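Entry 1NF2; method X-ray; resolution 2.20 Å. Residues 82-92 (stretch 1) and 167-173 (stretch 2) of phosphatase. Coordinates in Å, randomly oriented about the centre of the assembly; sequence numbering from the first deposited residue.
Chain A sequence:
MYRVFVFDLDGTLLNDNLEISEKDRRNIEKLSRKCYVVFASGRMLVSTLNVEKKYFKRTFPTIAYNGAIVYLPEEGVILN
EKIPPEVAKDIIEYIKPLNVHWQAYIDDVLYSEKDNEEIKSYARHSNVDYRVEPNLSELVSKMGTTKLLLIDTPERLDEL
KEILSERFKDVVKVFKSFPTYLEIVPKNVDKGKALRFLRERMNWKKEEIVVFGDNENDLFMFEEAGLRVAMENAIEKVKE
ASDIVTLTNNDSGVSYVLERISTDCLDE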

ATOM      1  N   LYS A  82      11.487   5.275   5.011  1.00 20.12           N
ATOM      2  CA  LYS A  82      10.859   6.406   5.691  1.00 22.56           C
ATOM      3  C   LYS A  82      11.443   7.750   5.278  1.00 23.15           C
ATOM      4  O   LYS A  82      12.413   7.820   4.511  1.00 18.61           O
ATOM      5  CB  LYS A  82      10.973   6.227   7.209  1.00 40.08           C
ATOM      6  CG  LYS A  82      12.388   6.000   7.707  1.00 42.53           C
ATOM      7  CD  LYS A  82      12.396   5.241   9.031  1.00 43.62           C
ATOM      8  CE  LYS A  82      11.635   5.980  10.121  1.00 46.55           C
ATOM      9  NZ  LYS A  82      11.612   5.222  11.408  1.00 49.30           N
ATOM     10  N   ILE A  83      10.816   8.825   5.741  1.00 28.25           N
ATOM     11  CA  ILE A  83      11.332  10.152   5.445  1.00 32.18           C
ATOM     12  C   ILE A  83      12.430  10.387   6.486  1.00 34.45           C
ATOM     13  O   ILE A  83      12.183  10.299   7.694  1.00 34.91           O
ATOM     14  CB  ILE A  83      10.243  11.246   5.579  1.00 35.99           C
ATOM     15  CG1 ILE A  83       9.221  11.122   4.450  1.00 37.23           C
ATOM     16  CG2 ILE A  83      10.878  12.622   5.513  1.00 35.98           C
ATOM     17  CD1 ILE A  83       7.824  10.788   4.916  1.00 40.48           C
ATOM     18  N   PRO A  84      13.662  10.655   6.031  1.00 45.28           N
ATOM     19  CA  PRO A  84      14.762  10.892   6.976  1.00 49.77           C
ATOM     20  C   PRO A  84      14.421  12.021   7.948  1.00 52.95           C
ATOM     21  O   PRO A  84      13.956  13.084   7.534  1.00 54.21           O
ATOM     22  CB  PRO A  84      15.942  11.225   6.063  1.00 39.89           C
ATOM     23  CG  PRO A  84      15.289  11.776   4.821  1.00 39.26           C
ATOM     24  CD  PRO A  84      14.099  10.864   4.640  1.00 36.80           C
ATOM     25  N   PRO A  85      14.638  11.798   9.257  1.00 66.60           N
ATOM     26  CA  PRO A  85      14.354  12.781  10.308  1.00 68.15           C
ATOM     27  C   PRO A  85      14.803  14.207   9.997  1.00 67.94           C
ATOM     28  O   PRO A  85      14.324  15.156  10.612  1.00 68.83           O
ATOM     29  CB  PRO A  85      15.066  12.193  11.523  1.00 72.45           C
ATOM     30  CG  PRO A  85      14.885  10.732  11.317  1.00 71.89           C
ATOM     31  CD  PRO A  85      15.221  10.577   9.842  1.00 72.20           C
ATOM     32  N   GLU A  86      15.722  14.353   9.044  1.00 55.87           N
ATOM     33  CA  GLU A  86      16.215  15.668   8.656  1.00 56.17           C
ATOM     34  C   GLU A  86      15.237  16.344   7.709  1.00 53.36           C
ATOM     35  O   GLU A  86      14.679  17.392   8.028  1.00 54.09           O
ATOM     36  CB  GLU A  86      17.589  15.554   7.993  1.00 70.05           C
ATOM     37  CG  GLU A  86      18.699  15.203   8.966  1.00 75.50           C
ATOM     38  CD  GLU A  86      18.753  16.155  10.149  1.00 78.43           C
ATOM     39  OE1 GLU A  86      18.916  17.374   9.928  1.00 80.65           O
ATOM     40  OE2 GLU A  86      18.631  15.685  11.300  1.00 79.80           O
ATOM     41  N   VAL A  87      15.037  15.749   6.539  1.00 44.31           N
ATOM     42  CA  VAL A  87      14.097  16.297   5.573  1.00 39.88           C
ATOM     43  C   VAL A  87      12.726  16.389   6.245  1.00 38.46           C
ATOM     44  O   VAL A  87      11.935  17.285   5.955  1.00 35.94           O
ATOM     45  CB  VAL A  87      14.001  15.397   4.326  1.00 29.02           C
ATOM     46  CG1 VAL A  87      12.816  15.809   3.467  1.00 27.69           C
ATOM     47  CG2 VAL A  87      15.290  15.494   3.520  1.00 28.29           C
ATOM     48  N   ALA A  88      12.457  15.459   7.156  1.00 36.92           N
ATOM     49  CA  ALA A  88      11.189  15.437   7.868  1.00 36.29           C
ATOM     50  C   ALA A  88      11.095  16.660   8.768  1.00 35.65           C
ATOM     51  O   ALA A  88      10.059  17.325   8.819  1.00 34.52           O
ATOM     52  CB  ALA A  88      11.075  14.169   8.699  1.00 33.88           C
ATOM     53  N   LYS A  89      12.182  16.950   9.476  1.00 34.92           N
ATOM     54  CA  LYS A  89      12.219  18.100  10.368  1.00 35.29           C
ATOM     55  C   LYS A  89      12.055  19.379   9.554  1.00 32.40           C
ATOM     56  O   LYS A  89      11.287  20.261   9.932  1.00 31.83           O
ATOM     57  CB  LYS A  89      13.535  18.141  11.147  1.00 66.05           C
ATOM     58  CG  LYS A  89      13.555  19.193  12.250  1.00 73.60           C
ATOM     59  CD  LYS A  89      14.809  19.093  13.105  1.00 79.33           C
ATOM     60  CE  LYS A  89      14.756  20.065  14.276  1.00 81.98           C
ATOM     61  NZ  LYS A  89      15.950  19.941  15.158  1.00 84.95           N
ATOM     62  N   ASP A  90      12.775  19.470   8.438  1.00 28.90           N
ATOM     63  CA  ASP A  90      12.694  20.633   7.560  1.00 27.92           C
ATOM     64  C   ASP A  90      11.278  20.870   7.052  1.00 27.67           C
ATOM     65  O   ASP A  90      10.819  22.013   6.976  1.00 26.75           O
ATOM     66  CB  ASP A  90      13.607  20.467   6.346  1.00 34.07           C
ATOM     67  CG  ASP A  90      15.057  20.727   6.667  1.00 35.31           C
ATOM     68  OD1 ASP A  90      15.867  20.778   5.718  1.00 36.05           O
ATOM     69  OD2 ASP A  90      15.386  20.877   7.863  1.00 36.63           O
ATOM     70  N   ILE A  91      10.593  19.788   6.690  1.00 27.14           N
ATOM     71  CA  ILE A  91       9.235  19.886   6.174  1.00 25.55           C
ATOM     72  C   ILE A  91       8.268  20.368   7.242  1.00 24.78           C
ATOM     73  O   ILE A  91       7.422  21.218   6.971  1.00 24.81           O
ATOM     74  CB  ILE A  91       8.750  18.524   5.614  1.00 29.93           C
ATOM     75  CG1 ILE A  91       9.569  18.162   4.366  1.00 29.24           C
ATOM     76  CG2 ILE A  91       7.262  18.586   5.288  1.00 26.71           C
ATOM     77  CD1 ILE A  91       9.235  16.793   3.777  1.00 31.52           C
ATOM     78  N   ILE A  92       8.393  19.832   8.451  1.00 25.53           N
ATOM     79  CA  ILE A  92       7.518  20.220   9.556  1.00 27.43           C
ATOM     80  C   ILE A  92       7.734  21.672   9.983  1.00 28.26           C
ATOM     81  O   ILE A  92       6.769  22.405  10.207  1.00 28.30           O
ATOM     82  CB  ILE A  92       7.707  19.284  10.788  1.00 35.53           C
ATOM     83  CG1 ILE A  92       6.747  18.093  10.690  1.00 35.41           C
ATOM     84  CG2 ILE A  92       7.432  20.035  12.083  1.00 34.55           C
ATOM     85  CD1 ILE A  92       6.922  17.252   9.457  1.00 36.78           C
ATOM     86  N   ARG A 167       9.271  23.205  -3.302  1.00 41.44           N
ATOM     87  CA  ARG A 167      10.271  23.257  -2.246  1.00 40.92           C
ATOM     88  C   ARG A 167      10.926  21.929  -1.872  1.00 40.94           C
ATOM     89  O   ARG A 167      12.111  21.897  -1.540  1.00 42.04           O
ATOM     90  CB  ARG A 167       9.649  23.879  -0.993  1.00 32.57           C
ATOM     91  CG  ARG A 167      10.581  23.955   0.206  1.00 33.55           C
ATOM     92  CD  ARG A 167      11.761  24.902  -0.028  1.00 33.58           C
ATOM     93  NE  ARG A 167      12.606  24.973   1.160  1.00 34.85           N
ATOM     94  CZ  ARG A 167      13.376  23.977   1.592  1.00 35.66           C
ATOM     95  NH1 ARG A 167      13.423  22.828   0.922  1.00 35.42           N
ATOM     96  NH2 ARG A 167      14.069  24.112   2.721  1.00 33.92           N
ATOM     97  N   PHE A 168      10.172  20.835  -1.928  1.00 29.12           N
ATOM     98  CA  PHE A 168      10.724  19.543  -1.535  1.00 28.83           C
ATOM     99  C   PHE A 168      10.728  18.425  -2.575  1.00 31.42           C
ATOM    100  O   PHE A 168      11.111  17.298  -2.273  1.00 30.93           O
ATOM    101  CB  PHE A 168      10.008  19.069  -0.280  1.00 27.44           C
ATOM    102  CG  PHE A 168      10.180  19.989   0.890  1.00 25.16           C
ATOM    103  CD1 PHE A 168      11.428  20.154   1.478  1.00 23.20           C
ATOM    104  CD2 PHE A 168       9.090  20.664   1.430  1.00 22.87           C
ATOM    105  CE1 PHE A 168      11.584  20.977   2.598  1.00 22.82           C
ATOM    106  CE2 PHE A 168       9.240  21.485   2.545  1.00 22.49           C
ATOM    107  CZ  PHE A 168      10.488  21.639   3.131  1.00 21.63           C
ATOM    108  N   LYS A 169      10.322  18.743  -3.796  1.00 35.33           N
ATOM    109  CA  LYS A 169      10.284  17.774  -4.889  1.00 39.79           C
ATOM    110  C   LYS A 169      11.567  16.941  -4.982  1.00 40.28           C
ATOM    111  O   LYS A 169      11.527  15.763  -5.344  1.00 40.24           O
ATOM    112  CB  LYS A 169      10.066  18.523  -6.207  1.00 65.23           C
ATOM    113  CG  LYS A 169       9.811  17.658  -7.425  1.00 71.49           C
ATOM    114  CD  LYS A 169       9.671  18.526  -8.675  1.00 75.50           C
ATOM    115  CE  LYS A 169       8.576  19.574  -8.506  1.00 77.88           C
ATOM    116  NZ  LYS A 169       8.480  20.493  -9.674  1.00 78.48           N
ATOM    117  N   ASP A 170      12.696  17.563  -4.647  1.00 42.32           N
ATOM    118  CA  ASP A 170      14.017  16.929  -4.711  1.00 42.16           C
ATOM    119  C   ASP A 170      14.333  15.817  -3.714  1.00 39.48           C
ATOM    120  O   ASP A 170      15.134  14.932  -4.004  1.00 40.42           O
ATOM    121  CB  ASP A 170      15.110  17.995  -4.576  1.00 80.27           C
ATOM    122  CG  ASP A 170      15.259  18.846  -5.818  1.00 84.20           C
ATOM    123  OD1 ASP A 170      16.101  19.769  -5.804  1.00 89.55           O
ATOM    124  OD2 ASP A 170      14.540  18.591  -6.809  1.00 87.09           O
ATOM    125  N   VAL A 171      13.725  15.858  -2.539  1.00 30.66           N
ATOM    126  CA  VAL A 171      14.027  14.857  -1.531  1.00 27.72           C
ATOM    127  C   VAL A 171      12.820  14.093  -1.012  1.00 26.73           C
ATOM    128  O   VAL A 171      12.943  13.283  -0.088  1.00 24.64           O
ATOM    129  CB  VAL A 171      14.732  15.511  -0.337  1.00 39.65           C
ATOM    130  CG1 VAL A 171      16.044  16.133  -0.797  1.00 39.80           C
ATOM    131  CG2 VAL A 171      13.834  16.580   0.269  1.00 38.36           C
ATOM    132  N   VAL A 172      11.655  14.341  -1.599  1.00 30.74           N
ATOM    133  CA  VAL A 172      10.455  13.664  -1.148  1.00 30.46           C
ATOM    134  C   VAL A 172       9.395  13.700  -2.252  1.00 31.25           C
ATOM    135  O   VAL A 172       9.474  14.516  -3.171  1.00 30.64           O
ATOM    136  CB  VAL A 172       9.929  14.340   0.156  1.00 31.80           C
ATOM    137  CG1 VAL A 172       8.945  15.446  -0.175  1.00 29.94           C
ATOM    138  CG2 VAL A 172       9.324  13.311   1.073  1.00 31.51           C
ATOM    139  N   LYS A 173       8.426  12.793  -2.172  1.00 26.37           N
ATOM    140  CA  LYS A 173       7.340  12.724  -3.150  1.00 27.34           C
ATOM    141  C   LYS A 173       6.097  13.393  -2.566  1.00 24.97           C
ATOM    142  O   LYS A 173       5.675  13.070  -1.457  1.00 24.39           O
ATOM    143  CB  LYS A 173       7.030  11.261  -3.485  1.00 61.97           C
ATOM    144  CG  LYS A 173       5.760  11.035  -4.304  1.00 68.04           C
ATOM    145  CD  LYS A 173       6.035  10.947  -5.799  1.00 74.51           C
ATOM    146  CE  LYS A 173       6.597  12.243  -6.363  1.00 77.85           C
ATOM    147  NZ  LYS A 173       6.825  12.156  -7.836  1.00 79.61           N
TER

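No hydrogen bond crosses between these stretches; the contact is made largely by hydrocarbon, and the backbone bonds within each stretch shape the surfaces. In the first, Pro84 sits at the N-cap position, and the helix that follows is held by regular i to i+4 bonds, from Ala88 N to Pro84 O (2.8 Å) through Ile92 N to Ala88 O (3.0 Å). The second leaves a helix, turns, and enters a strand. Its turn is tied by Val171 N to Phe168 O at 3.0 Å, with a weak bond from Val172 N to the same Phe168 O at 3.1 Å.

Ile83 CA is 7.5 Å from Val172 CA, Val87 CA 7.2 Å from Val171 CA, and Ile91 CA 7.9 Å from Phe168 CA. As residue numbers rise along one stretch they fall along the other. Val87 and Ile91 lie one helical turn apart, which brings them to the same side, while Ala88 and Ile92 point their CA-to-CB bonds away; Ile83 joins from the loop before the helix.

The aromatic contact is the most precisely aimed. Ile91 CG1 lies 3.6 Å from the centroid of the Phe168 ring and only 4° off its normal, so a methylene rests squarely over one face, where its hydrogens can meet the pi cloud. Asp90 adds backbone rather than charge: its O approaches Phe168 CZ at 3.9 Å, obliquely to the ring.

The remaining pairs are aliphatic. Val87 CG1 and Val171 CG2 meet at 3.4 Å, a tight methyl-to-methyl contact between two side chains that both point toward the opposing stretch. Val172 spans two partners: its CG2 reaches Ile83 CG1 at 4.0 Å and also comes within 4.4 Å of Ile91 CD1, and its CG1 reaches Ile91 CD1 at 4.2 Å. The design rule is compact: branched aliphatics, two of them one helical turn apart, and one aromatic face to receive a methylene. The contact leaves 319 Å² buried, both sides summed.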